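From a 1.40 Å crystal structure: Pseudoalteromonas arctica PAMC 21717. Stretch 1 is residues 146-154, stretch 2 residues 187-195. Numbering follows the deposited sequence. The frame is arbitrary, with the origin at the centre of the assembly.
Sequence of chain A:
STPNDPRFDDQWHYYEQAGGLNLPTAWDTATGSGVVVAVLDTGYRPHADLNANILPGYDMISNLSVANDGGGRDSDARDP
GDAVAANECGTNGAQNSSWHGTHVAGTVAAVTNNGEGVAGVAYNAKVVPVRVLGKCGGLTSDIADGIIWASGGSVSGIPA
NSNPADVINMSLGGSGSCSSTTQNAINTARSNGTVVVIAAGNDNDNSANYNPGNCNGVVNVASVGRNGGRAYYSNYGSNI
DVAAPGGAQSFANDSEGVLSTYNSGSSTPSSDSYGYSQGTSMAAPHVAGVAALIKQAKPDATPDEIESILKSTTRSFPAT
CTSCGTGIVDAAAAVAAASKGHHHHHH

Stretch 1, residues 146-154: GIIWASGGS
Stretch 2 187-195: NTARSNGTV

Two helix ends meet here, and each finishes in a Schellman motif closed by a glycine. Gly152 (phi/psi 97/11) and Gly193 (98/5) are the first residues to leave helical angles. At these angles a CB would be jammed against the preceding carbonyl O. Gly153 N bonds to Ile148 O at 2.9 Å, and Gly152 N to Trp149 O at 2.9 Å. The second helix repeats the pattern: Thr194 N to Ala189 O at 3.0 Å, Gly193 N to Arg190 O at 2.9 Å.

The closest CA pair is Ser151 and Ala189, 5.0 Å apart. Ser151 is the centre of the contact. Its CB points toward the second stretch, with chi1 79° (p). Its OG donates to Ile148 O at 2.8 Å and accepts from Asn192 ND2 at 3.1 Å, nearly linear at 174°. Asn192 (chi1 m, chi2 -26°) thus ties one helix end to the other. Ser151 CB also lies 3.7 Å from Ala189 CB and 3.4 Å from Thr194 OG1.

Ile147 (m, t) packs its CG2 3.8 Å from Ala189 CB. Ile148 (m, t) brings CG2 to 4.3 Å from CG2 of Thr188 (m). Gly153 is extended (-83/170). A CB there would clash with Ile148 CG2 at 2.9 Å.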

# COMPACT_ATOMS: atom_id res chain seq x y z
N GLY A 146 13.80 -3.35 -5.60
CA GLY A 146 12.94 -3.64 -4.49
C GLY A 146 11.87 -4.72 -4.74
O GLY A 146 11.62 -5.56 -3.91
N ILE A 147 11.28 -4.59 -5.94
CA ILE A 147 10.26 -5.60 -6.36
C ILE A 147 10.91 -6.98 -6.43
O ILE A 147 10.39 -7.95 -5.86
CB ILE A 147 9.70 -5.24 -7.73
CG1 ILE A 147 8.89 -3.89 -7.68
CG2 ILE A 147 8.90 -6.36 -8.32
CD1 ILE A 147 8.55 -3.31 -9.03
N ILE A 148 12.06 -7.03 -7.08
CA ILE A 148 12.77 -8.35 -7.20
C ILE A 148 13.08 -8.94 -5.82
O ILE A 148 12.71 -10.08 -5.52
CB ILE A 148 14.05 -8.15 -8.03
CG1 ILE A 148 13.70 -7.78 -9.47
CG2 ILE A 148 14.91 -9.45 -7.97
CD1 ILE A 148 14.86 -7.18 -10.20
N TRP A 149 13.74 -8.11 -5.00
CA TRP A 149 14.17 -8.63 -3.68
C TRP A 149 12.98 -9.03 -2.81
O TRP A 149 13.00 -9.99 -2.06
CB TRP A 149 15.07 -7.56 -3.01
CG TRP A 149 15.64 -8.00 -1.69
CD1 TRP A 149 16.80 -8.76 -1.50
CD2 TRP A 149 15.11 -7.76 -0.38
NE1 TRP A 149 16.98 -8.93 -0.16
CE2 TRP A 149 15.96 -8.39 0.56
CE3 TRP A 149 13.98 -7.12 0.09
CZ2 TRP A 149 15.75 -8.31 1.91
CZ3 TRP A 149 13.77 -7.11 1.46
CH2 TRP A 149 14.65 -7.71 2.34
N ALA A 150 11.93 -8.18 -2.83
CA ALA A 150 10.76 -8.40 -2.01
C ALA A 150 10.15 -9.75 -2.29
O ALA A 150 9.62 -10.42 -1.39
CB ALA A 150 9.71 -7.39 -2.29
N SER A 151 10.23 -10.19 -3.57
CA SER A 151 9.68 -11.47 -3.99
C SER A 151 10.58 -12.67 -3.67
O SER A 151 10.14 -13.81 -3.98
CB SER A 151 9.37 -11.44 -5.46
OG SER A 151 10.50 -11.61 -6.29
N GLY A 152 11.79 -12.42 -3.21
CA GLY A 152 12.75 -13.51 -2.96
C GLY A 152 13.66 -13.67 -4.09
O GLY A 152 14.43 -14.70 -4.15
N GLY A 153 13.72 -12.78 -5.05
CA GLY A 153 14.72 -12.84 -6.07
C GLY A 153 16.01 -12.23 -5.64
O GLY A 153 16.11 -11.51 -4.66
N SER A 154 17.03 -12.41 -6.44
CA SER A 154 18.38 -11.98 -6.11
C SER A 154 18.73 -10.66 -6.77
O SER A 154 18.42 -10.48 -7.97
CB SER A 154 19.38 -13.10 -6.50
OG SER A 154 19.11 -14.25 -5.74
N ASN A 187 7.62 -9.18 -13.66
CA ASN A 187 7.56 -10.55 -14.15
C ASN A 187 8.30 -11.52 -13.21
O ASN A 187 7.80 -12.59 -13.00
CB ASN A 187 8.14 -10.59 -15.55
CG ASN A 187 7.36 -9.88 -16.64
OD1 ASN A 187 6.19 -9.54 -16.44
ND2 ASN A 187 8.01 -9.65 -17.79
N THR A 188 9.43 -11.11 -12.74
CA THR A 188 10.21 -11.87 -11.78
C THR A 188 9.38 -12.11 -10.49
O THR A 188 9.23 -13.25 -10.00
CB THR A 188 11.52 -11.23 -11.41
OG1 THR A 188 12.37 -11.32 -12.58
CG2 THR A 188 12.22 -11.84 -10.25
N ALA A 189 8.80 -11.03 -9.94
CA ALA A 189 8.00 -11.21 -8.70
C ALA A 189 6.85 -12.18 -8.91
O ALA A 189 6.61 -13.11 -8.10
CB ALA A 189 7.47 -9.85 -8.26
N ARG A 190 6.11 -12.00 -10.02
CA ARG A 190 4.98 -12.92 -10.33
C ARG A 190 5.42 -14.36 -10.48
O ARG A 190 4.80 -15.27 -9.97
CB ARG A 190 4.30 -12.48 -11.62
CG ARG A 190 3.58 -11.14 -11.52
CD ARG A 190 3.19 -10.65 -12.88
NE ARG A 190 2.51 -11.62 -13.72
CZ ARG A 190 1.29 -12.05 -13.52
NH1 ARG A 190 0.50 -11.48 -12.66
NH2 ARG A 190 0.80 -13.11 -14.14
N SER A 191 6.61 -14.55 -11.07
CA SER A 191 7.15 -15.96 -11.32
C SER A 191 7.54 -16.58 -10.00
O SER A 191 7.54 -17.81 -9.84
CB SER A 191 8.36 -15.84 -12.20
OG SER A 191 9.52 -15.37 -11.54
N ASN A 192 7.88 -15.75 -9.00
CA ASN A 192 8.18 -16.22 -7.64
C ASN A 192 6.94 -16.38 -6.81
O ASN A 192 7.03 -16.73 -5.62
CB ASN A 192 9.17 -15.26 -7.00
CG ASN A 192 10.54 -15.35 -7.56
OD1 ASN A 192 10.90 -16.47 -8.10
ND2 ASN A 192 11.35 -14.34 -7.45
N GLY A 193 5.72 -16.14 -7.34
CA GLY A 193 4.50 -16.40 -6.64
C GLY A 193 3.92 -15.14 -5.98
O GLY A 193 2.95 -15.28 -5.19
N THR A 194 4.50 -13.98 -6.19
CA THR A 194 4.09 -12.74 -5.46
C THR A 194 3.11 -11.97 -6.32
O THR A 194 3.39 -11.64 -7.51
CB THR A 194 5.30 -11.87 -5.25
OG1 THR A 194 6.32 -12.64 -4.54
CG2 THR A 194 4.98 -10.63 -4.47
N VAL A 195 1.92 -11.65 -5.78
CA VAL A 195 0.97 -10.74 -6.41
C VAL A 195 1.38 -9.30 -6.17
O VAL A 195 1.86 -8.96 -5.08
CB VAL A 195 -0.47 -11.06 -5.98
CG1 VAL A 195 -0.72 -10.73 -4.52
CG2 VAL A 195 -1.52 -10.38 -6.85